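Local coordinates for MSM0271 protein (Mycobacterium smegmatis, PDB 5SUH) that forms trimeric, double-ringed shell building blocks, each chain carrying two BMC domains, that probably help enclose the RMM bacterial microcompartment of this mycobacterium, at residues H142-D147 / D217-A222; R158-S163 / R209-G214; A186-R191 / R223-T228. All coordinates share one frame; numbering follows the deposited sequence.

Interaction 1 of 3, residues H142-D147 / D217-A222; sequences HDIITD and DEVTVA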
loop_
_atom_site.group_PDB
_atom_site.type_symbol
_atom_site.label_atom_id
_atom_site.label_comp_id
_atom_site.label_asym_id
_atom_site.label_seq_id
_atom_site.Cartn_x
_atom_site.Cartn_y
_atom_site.Cartn_z
ATOM N N HIS A 142 -12.210 20.985 19.910
ATOM C CA HIS A 142 -11.253 20.421 20.877
ATOM C C HIS A 142 -12.032 19.777 22.043
ATOM O O HIS A 142 -13.176 20.151 22.326
ATOM C CB HIS A 142 -10.220 21.459 21.371
ATOM C CG HIS A 142 -10.820 22.651 22.047
ATOM N ND1 HIS A 142 -11.451 22.575 23.280
ATOM C CD2 HIS A 142 -10.878 23.946 21.679
ATOM C CE1 HIS A 142 -11.878 23.771 23.622
ATOM N NE2 HIS A 142 -11.543 24.628 22.674
ATOM N N ASP A 143 -11.416 18.781 22.670
ATOM C CA ASP A 143 -12.007 18.058 23.781
ATOM C C ASP A 143 -10.965 17.220 24.513
ATOM O O ASP A 143 -9.931 16.855 23.931
ATOM C CB ASP A 143 -13.131 17.152 23.286
ATOM C CG ASP A 143 -14.107 16.758 24.390
ATOM O OD1 ASP A 143 -13.993 17.255 25.542
ATOM O OD2 ASP A 143 -14.991 15.929 24.097
ATOM N N ILE A 144 -11.233 16.925 25.789
ATOM C CA ILE A 144 -10.363 16.057 26.590
ATOM C C ILE A 144 -11.177 14.846 27.046
ATOM O O ILE A 144 -12.095 14.980 27.835
ATOM C CB ILE A 144 -9.766 16.806 27.807
ATOM C CG1 ILE A 144 -8.786 17.871 27.336
ATOM C CG2 ILE A 144 -9.033 15.852 28.757
ATOM C CD1 ILE A 144 -8.246 18.729 28.449
ATOM N N ILE A 145 -10.842 13.677 26.507
ATOM C CA ILE A 145 -11.445 12.411 26.890
ATOM C C ILE A 145 -10.574 11.795 27.992
ATOM O O ILE A 145 -9.445 11.338 27.730
ATOM C CB ILE A 145 -11.539 11.420 25.691
ATOM C CG1 ILE A 145 -12.610 11.865 24.709
ATOM C CG2 ILE A 145 -11.876 9.988 26.164
ATOM C CD1 ILE A 145 -12.106 12.694 23.604
ATOM N N THR A 146 -11.072 11.783 29.219
ATOM C CA THR A 146 -10.307 11.182 30.314
ATOM C C THR A 146 -10.490 9.666 30.403
ATOM O O THR A 146 -11.519 9.137 29.988
ATOM C CB THR A 146 -10.669 11.800 31.662
ATOM O OG1 THR A 146 -12.045 11.547 31.960
ATOM C CG2 THR A 146 -10.414 13.285 31.627
ATOM N N ASP A 147 -9.453 8.982 30.882
ATOM C CA ASP A 147 -9.507 7.548 31.167
ATOM C C ASP A 147 -10.045 6.757 29.962
ATOM O O ASP A 147 -11.100 6.119 30.034
ATOM C CB ASP A 147 -10.374 7.319 32.422
ATOM C CG ASP A 147 -10.308 5.885 32.948
ATOM O OD1 ASP A 147 -9.252 5.233 32.774
ATOM O OD2 ASP A 147 -11.303 5.411 33.559
ATOM N N ASP A 217 -3.675 16.406 33.711
ATOM C CA ASP A 217 -3.108 17.732 33.901
ATOM C C ASP A 217 -2.144 18.087 32.761
ATOM O O ASP A 217 -2.247 19.184 32.241
ATOM C CB ASP A 217 -2.414 17.808 35.257
ATOM C CG ASP A 217 -3.407 17.779 36.390
ATOM O OD1 ASP A 217 -4.606 18.079 36.125
ATOM O OD2 ASP A 217 -3.017 17.395 37.514
ATOM N N GLU A 218 -1.323 17.143 32.283
ATOM C CA GLU A 218 -0.477 17.386 31.096
ATOM C C GLU A 218 -1.328 17.794 29.854
ATOM O O GLU A 218 -1.018 18.804 29.213
ATOM C CB GLU A 218 0.350 16.135 30.742
ATOM C CG GLU A 218 1.568 15.880 31.604
ATOM C CD GLU A 218 2.236 14.513 31.333
ATOM O OE1 GLU A 218 1.519 13.560 30.899
ATOM O OE2 GLU A 218 3.483 14.418 31.551
ATOM N N VAL A 219 -2.432 17.084 29.563
ATOM C CA VAL A 219 -3.195 17.380 28.358
ATOM C C VAL A 219 -3.995 18.674 28.510
ATOM O O VAL A 219 -4.273 19.333 27.508
ATOM C CB VAL A 219 -4.160 16.214 27.947
ATOM C CG1 VAL A 219 -3.377 14.964 27.606
ATOM C CG2 VAL A 219 -5.220 15.909 29.009
ATOM N N THR A 220 -4.355 19.040 29.752
ATOM C CA THR A 220 -5.050 20.300 30.030
ATOM C C THR A 220 -4.098 21.497 29.901
ATOM O O THR A 220 -4.476 22.549 29.380
ATOM C CB THR A 220 -5.690 20.297 31.423
ATOM O OG1 THR A 220 -6.700 19.292 31.473
ATOM C CG2 THR A 220 -6.330 21.635 31.751
ATOM N N VAL A 221 -2.863 21.333 30.366
ATOM C CA VAL A 221 -1.854 22.371 30.213
ATOM C C VAL A 221 -1.537 22.621 28.735
ATOM O O VAL A 221 -1.372 23.775 28.310
ATOM C CB VAL A 221 -0.582 22.000 30.983
ATOM C CG1 VAL A 221 0.607 22.929 30.633
ATOM C CG2 VAL A 221 -0.867 22.077 32.458
ATOM N N ALA A 222 -1.474 21.547 27.949
ATOM C CA ALA A 222 -1.193 21.679 26.512
ATOM C C ALA A 222 -2.348 22.358 25.788
ATOM O O ALA A 222 -2.123 23.297 25.023
ATOM C CB ALA A 222 -0.898 20.357 25.909
#
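I144 on strand 138-145 and V219 on helix 216-232 are the residues at which the backbones of 142-147 and 217-222 come nearest, with I144 CA and V219 CA 7.5 Å apart. No backbone hydrogen bond joins the two segments; the strand, outermost within this chain's sheet, is hydrogen-bonded along its edge to strand 170-177, through D143 with V173 and I145 with L171. The contact therefore rests on side chains, and within 142-147 I144 alone touches 217-222; it also touches R223 further along the helix. Its two branches divide the work. CG2, anti to the backbone N, meets CG2 of V219 at 3.8 Å, methyl against methyl. The other branch runs out fully extended (chi2 175°) and carries CD1 to the helix one residue further on, where it lies 3.4 Å from OG1 of T220. That hydroxyl is turned back to its own helix, hydrogen-bonded to the carbonyl oxygen of T216, so its polar need is met one turn earlier and it can lie beside a methyl group. L172 of the neighbouring strand touches both I144 and V219 and extends the apolar layer beneath the helix. On the reverse face of the strand, I145 packs on D83 of a neighbouring subunit. A beta-branched strand residue reaching up to two successive residues of the covering helix is a small worked example of helix-on-sheet packing in the alpha/beta fold of the BMC domain.

Interaction 2 of 3, residues R158-S163 / R209-G214; sequences RNRQAS and RLYIGG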
loop_
_atom_site.group_PDB
_atom_site.type_symbol
_atom_site.label_atom_id
_atom_site.label_comp_id
_atom_site.label_asym_id
_atom_site.label_seq_id
_atom_site.Cartn_x
_atom_site.Cartn_y
_atom_site.Cartn_z
ATOM N N ARG A 158 -4.578 1.596 15.759
ATOM C CA ARG A 158 -4.308 1.029 14.431
ATOM C C ARG A 158 -4.690 1.982 13.273
ATOM O O ARG A 158 -4.466 1.670 12.104
ATOM C CB ARG A 158 -5.008 -0.304 14.248
ATOM C CG ARG A 158 -5.209 -1.063 15.524
ATOM C CD ARG A 158 -5.702 -2.463 15.218
ATOM N NE ARG A 158 -6.563 -2.527 14.043
ATOM C CZ ARG A 158 -6.985 -3.668 13.502
ATOM N NH1 ARG A 158 -7.751 -3.646 12.417
ATOM N NH2 ARG A 158 -6.646 -4.832 14.051
ATOM N N ASN A 159 -5.244 3.147 13.594
ATOM C CA ASN A 159 -5.485 4.158 12.565
ATOM C C ASN A 159 -4.427 5.260 12.690
ATOM O O ASN A 159 -4.436 6.238 11.938
ATOM C CB ASN A 159 -6.889 4.786 12.704
ATOM C CG ASN A 159 -8.038 3.765 12.550
ATOM O OD1 ASN A 159 -9.021 3.804 13.301
ATOM N ND2 ASN A 159 -7.897 2.833 11.604
ATOM N N ARG A 160 -3.513 5.071 13.646
ATOM C CA ARG A 160 -2.370 5.965 13.873
ATOM C C ARG A 160 -1.132 5.108 13.626
ATOM O O ARG A 160 -1.243 3.876 13.793
ATOM C CB ARG A 160 -2.386 6.519 15.287
ATOM C CG ARG A 160 -3.717 7.115 15.731
ATOM C CD ARG A 160 -4.257 8.108 14.731
ATOM N NE ARG A 160 -5.713 8.153 14.766
ATOM C CZ ARG A 160 -6.447 8.728 13.823
ATOM N NH1 ARG A 160 -5.829 9.310 12.808
ATOM N NH2 ARG A 160 -7.781 8.722 13.893
ATOM N N GLN A 161 0.013 5.684 13.210
ATOM C CA GLN A 161 1.201 4.827 13.137
ATOM C C GLN A 161 2.472 5.163 13.976
ATOM O O GLN A 161 3.443 4.388 13.923
ATOM C CB GLN A 161 1.639 4.636 11.669
ATOM C CG GLN A 161 0.551 4.552 10.535
ATOM C CD GLN A 161 -0.748 3.805 10.944
ATOM O OE1 GLN A 161 -1.825 4.389 10.972
ATOM N NE2 GLN A 161 -0.623 2.528 11.307
ATOM N N ALA A 162 2.469 6.204 14.817
ATOM C CA ALA A 162 3.687 6.524 15.598
ATOM C C ALA A 162 3.634 5.971 17.026
ATOM O O ALA A 162 3.555 4.751 17.217
ATOM C CB ALA A 162 3.918 8.050 15.624
ATOM N N SER A 163 3.714 6.853 18.029
ATOM C CA SER A 163 3.560 6.415 19.427
ATOM C C SER A 163 2.125 6.002 19.626
ATOM O O SER A 163 1.259 6.223 18.756
ATOM C CB SER A 163 3.928 7.460 20.486
ATOM O OG SER A 163 5.308 7.506 20.766
ATOM N N ARG A 209 -5.466 17.836 12.409
ATOM C CA ARG A 209 -5.892 17.135 13.611
ATOM C C ARG A 209 -4.694 16.727 14.469
ATOM O O ARG A 209 -3.681 16.182 13.973
ATOM C CB ARG A 209 -6.729 15.902 13.252
ATOM C CG ARG A 209 -8.112 16.223 12.685
ATOM C CD ARG A 209 -8.103 16.234 11.171
ATOM N NE ARG A 209 -9.419 16.525 10.595
ATOM C CZ ARG A 209 -9.909 15.861 9.547
ATOM N NH1 ARG A 209 -9.201 14.860 9.002
ATOM N NH2 ARG A 209 -11.102 16.158 9.070
ATOM N N LEU A 210 -4.843 16.970 15.769
ATOM C CA LEU A 210 -3.807 16.682 16.744
ATOM C C LEU A 210 -4.347 15.678 17.782
ATOM O O LEU A 210 -5.432 15.880 18.339
ATOM C CB LEU A 210 -3.360 17.991 17.413
ATOM C CG LEU A 210 -2.230 17.947 18.447
ATOM C CD1 LEU A 210 -1.026 17.187 17.876
ATOM C CD2 LEU A 210 -1.828 19.350 18.898
ATOM N N TYR A 211 -3.599 14.598 18.021
ATOM C CA TYR A 211 -3.921 13.594 19.053
ATOM C C TYR A 211 -2.781 13.526 20.074
ATOM O O TYR A 211 -1.654 13.146 19.739
ATOM C CB TYR A 211 -4.115 12.197 18.456
ATOM C CG TYR A 211 -5.351 11.936 17.626
ATOM C CD1 TYR A 211 -5.450 12.410 16.309
ATOM C CD2 TYR A 211 -6.365 11.111 18.098
ATOM C CE1 TYR A 211 -6.566 12.120 15.518
ATOM C CE2 TYR A 211 -7.473 10.813 17.322
ATOM C CZ TYR A 211 -7.574 11.327 16.038
ATOM O OH TYR A 211 -8.680 11.021 15.272
ATOM N N ILE A 212 -3.089 13.848 21.320
ATOM C CA ILE A 212 -2.111 13.901 22.412
ATOM C C ILE A 212 -2.583 13.123 23.653
ATOM O O ILE A 212 -3.735 13.244 24.086
ATOM C CB ILE A 212 -1.811 15.391 22.772
ATOM C CG1 ILE A 212 -0.867 15.991 21.736
ATOM C CG2 ILE A 212 -1.181 15.527 24.137
ATOM C CD1 ILE A 212 -0.587 17.436 21.978
ATOM N N GLY A 213 -1.697 12.308 24.205
ATOM C CA GLY A 213 -1.991 11.497 25.377
ATOM C C GLY A 213 -1.133 11.878 26.571
ATOM O O GLY A 213 -0.024 12.381 26.403
ATOM N N GLY A 214 -1.661 11.693 27.777
ATOM C CA GLY A 214 -0.910 11.982 28.994
ATOM C C GLY A 214 -1.801 11.954 30.220
ATOM O O GLY A 214 -2.964 11.491 30.135
#
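R160 curls at its second torsion (chi2 -51°), which swings its guanidinium over the ring of Y211, itself held out from strand 208-214 with CG beside the backbone N (chi1 -71°). The two flat groups are 30° from parallel, and the overlap lies at the hydroxyl end of the ring: CZ of Y211 sits 3.3 Å above the guanidinium plane of R160, displaced toward its rim. NE and NH2 of R160 lie near the same end of the ring. NH2 comes within 2.8 Å of OH of Y211, but the angle is poor and this is not a hydrogen bond. Each polar group has its partner elsewhere. NH1 of R160 forms a salt bridge with D200 of strand 197-202, while OH of Y211 is hydrogen-bonded to E79 of a neighbouring subunit. The remaining face of the guanidinium is met by CB of N159, so the group is held between its own loop and the tyrosine. The loop 158-163, which follows helix 150-156, thus sends R160 onto one face of the sheet, where L76 and E79 of the neighbouring subunit also meet Y211. Strand 208-214 runs between strands 170-177 and 197-202; on the opposite face L210 and I212 pack against helices 182-192 and 216-232.

Interaction 3 of 3, residues A186-R191 / R223-T228; sequences ANEAER and RDHITT
A189 and I226 form the tight, buried half of this helix pair, whereas E188 and H225 make its polar half toward solvent. The segment axes approach to 9.0 Å at an angle of 135°, between perpendicular and antiparallel, and A189 CA lies only 6.5 Å from I226 CA. The small alanine permits this closeness. The CB of I226 does not aim at the other helix, but its longer branch, extended at chi2 (174°), brings CD1 to 4.2 Å from CB of A189. Below them L210 and I212 of strand 208-214 continue the apolar core, I212 touching A189 and L210 touching I226 as well as A186.

On the outer side, side chains reach farther and meet by polarity. H225 sets its ring anti to the backbone N and presents it edge-on, NE2 giving a hydrogen bond to OE1 of E188 at 3.0 Å with an N-H...O angle of 160°. The oxygen lies close to the ring plane and receives the bond on its anti lone pair, away from OE2. A bend in the E188 chain at chi2 (-52°) brings OE1 to NE2. Nearer the backbone, CB of E188 rests 3.7 Å from CD2 of H225. R191, one turn along, is modelled in a salt bridge with the same carboxylate, at a separation too short to trust in detail. The carboxylate may favour a protonated imidazole, with R191 acting against it. An apolar core seam edged by a histidine-carboxylate bond thus joins the two helices that lie side by side over one face of the BMC-domain sheet.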
loop_
_atom_site.group_PDB
_atom_site.type_symbol
_atom_site.label_atom_id
_atom_site.label_comp_id
_atom_site.label_asym_id
_atom_site.label_seq_id
_atom_site.Cartn_x
_atom_site.Cartn_y
_atom_site.Cartn_z
ATOM N N ALA A 186 1.370 21.220 17.746
ATOM C CA ALA A 186 2.042 20.033 18.315
ATOM C C ALA A 186 3.353 20.408 18.996
ATOM O O ALA A 186 3.571 20.028 20.145
ATOM C CB ALA A 186 2.311 18.964 17.240
ATOM N N ASN A 187 4.200 21.181 18.303
ATOM C CA ASN A 187 5.493 21.592 18.847
ATOM C C ASN A 187 5.348 22.470 20.112
ATOM O O ASN A 187 6.127 22.312 21.061
ATOM C CB ASN A 187 6.317 22.345 17.794
ATOM C CG ASN A 187 7.802 22.476 18.192
ATOM O OD1 ASN A 187 8.544 21.481 18.271
ATOM N ND2 ASN A 187 8.230 23.698 18.455
ATOM N N GLU A 188 4.349 23.360 20.151
ATOM C CA GLU A 188 4.164 24.189 21.333
ATOM C C GLU A 188 3.713 23.332 22.548
ATOM O O GLU A 188 4.214 23.522 23.684
ATOM C CB GLU A 188 3.155 25.313 21.066
ATOM C CG GLU A 188 3.751 26.459 20.260
ATOM C CD GLU A 188 5.052 26.993 20.873
ATOM O OE1 GLU A 188 5.073 27.337 22.080
ATOM O OE2 GLU A 188 6.067 27.056 20.142
ATOM N N ALA A 189 2.811 22.380 22.307
ATOM C CA ALA A 189 2.355 21.483 23.377
ATOM C C ALA A 189 3.520 20.698 23.994
ATOM O O ALA A 189 3.629 20.594 25.213
ATOM C CB ALA A 189 1.277 20.513 22.866
ATOM N N GLU A 190 4.417 20.171 23.170
ATOM C CA GLU A 190 5.484 19.366 23.742
ATOM C C GLU A 190 6.460 20.234 24.569
ATOM O O GLU A 190 7.050 19.768 25.552
ATOM C CB GLU A 190 6.231 18.602 22.650
ATOM C CG GLU A 190 7.286 17.687 23.225
ATOM C CD GLU A 190 8.114 16.964 22.178
ATOM O OE1 GLU A 190 7.856 17.158 20.963
ATOM O OE2 GLU A 190 8.997 16.173 22.592
ATOM N N ARG A 191 6.622 21.494 24.181
ATOM C CA ARG A 191 7.552 22.377 24.888
ATOM C C ARG A 191 7.087 22.616 26.331
ATOM O O ARG A 191 7.888 22.735 27.269
ATOM C CB ARG A 191 7.731 23.726 24.156
ATOM C CG ARG A 191 8.568 24.724 24.947
ATOM C CD ARG A 191 8.874 26.102 24.310
ATOM N NE ARG A 191 8.265 26.365 23.021
ATOM C CZ ARG A 191 8.914 26.257 21.857
ATOM N NH1 ARG A 191 10.179 25.844 21.832
ATOM N NH2 ARG A 191 8.290 26.530 20.709
ATOM N N ARG A 223 -3.584 21.938 26.067
ATOM C CA ARG A 223 -4.721 22.548 25.380
ATOM C C ARG A 223 -4.812 24.072 25.629
ATOM O O ARG A 223 -5.029 24.852 24.681
ATOM C CB ARG A 223 -6.041 21.912 25.800
ATOM C CG ARG A 223 -7.236 22.599 25.109
ATOM C CD ARG A 223 -8.501 22.425 25.869
ATOM N NE ARG A 223 -8.334 23.059 27.181
ATOM C CZ ARG A 223 -9.134 22.848 28.230
ATOM N NH1 ARG A 223 -8.877 23.463 29.376
ATOM N NH2 ARG A 223 -10.162 21.996 28.154
ATOM N N ASP A 224 -4.660 24.490 26.891
ATOM C CA ASP A 224 -4.699 25.929 27.250
ATOM C C ASP A 224 -3.627 26.729 26.500
ATOM O O ASP A 224 -3.874 27.841 26.017
ATOM C CB ASP A 224 -4.533 26.148 28.760
ATOM C CG ASP A 224 -5.746 25.673 29.566
ATOM O OD1 ASP A 224 -6.853 25.591 28.970
ATOM O OD2 ASP A 224 -5.596 25.397 30.799
ATOM N N HIS A 225 -2.421 26.178 26.434
ATOM C CA HIS A 225 -1.349 26.860 25.741
ATOM C C HIS A 225 -1.620 26.944 24.234
ATOM O O HIS A 225 -1.437 27.999 23.609
ATOM C CB HIS A 225 -0.040 26.147 26.028
ATOM C CG HIS A 225 1.151 26.746 25.360
ATOM N ND1 HIS A 225 1.547 28.054 25.565
ATOM C CD2 HIS A 225 2.091 26.200 24.548
ATOM C CE1 HIS A 225 2.648 28.291 24.881
ATOM N NE2 HIS A 225 3.001 27.178 24.248
ATOM N N ILE A 226 -2.084 25.840 23.653
ATOM C CA ILE A 226 -2.366 25.835 22.223
ATOM C C ILE A 226 -3.376 26.923 21.835
ATOM O O ILE A 226 -3.195 27.631 20.842
ATOM C CB ILE A 226 -2.899 24.477 21.754
ATOM C CG1 ILE A 226 -1.815 23.415 21.810
ATOM C CG2 ILE A 226 -3.421 24.552 20.316
ATOM C CD1 ILE A 226 -2.397 22.006 21.489
ATOM N N THR A 227 -4.447 27.036 22.617
ATOM C CA THR A 227 -5.472 28.030 22.359
ATOM C C THR A 227 -4.881 29.443 22.404
ATOM O O THR A 227 -5.261 30.313 21.609
ATOM C CB THR A 227 -6.654 27.892 23.368
ATOM O OG1 THR A 227 -7.206 26.554 23.316
ATOM C CG2 THR A 227 -7.767 28.919 23.099
ATOM N N THR A 228 -3.971 29.686 23.341
ATOM C CA THR A 228 -3.344 30.997 23.429
ATOM C C THR A 228 -2.451 31.255 22.200
ATOM O O THR A 228 -2.550 32.303 21.550
ATOM C CB THR A 228 -2.550 31.158 24.741
ATOM O OG1 THR A 228 -3.465 31.230 25.843
ATOM C CG2 THR A 228 -1.789 32.444 24.727
#

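How the interactions relate
From the N-terminal side, strand 138-145 contributes the first half of interaction 1, the loop 158-163 that of interaction 2, and helix 182-192 that of interaction 3. The contacts close in the order 2, 1, 3: strand 208-214 completes interaction 2, and helix 216-232 completes interaction 1 with its first turns and interaction 3 with the next. Interaction 2 therefore falls wholly within the span of interaction 1, while interaction 3 crosses both. V219 packs over G213 and G214, and A222 meets A189, so the three contacts are continuous. In one four-stranded antiparallel sheet that includes strand 138-145, interactions 1 and 3 belong to the face covered by helices 182-192 and 216-232, interaction 2 to the other, met by R160.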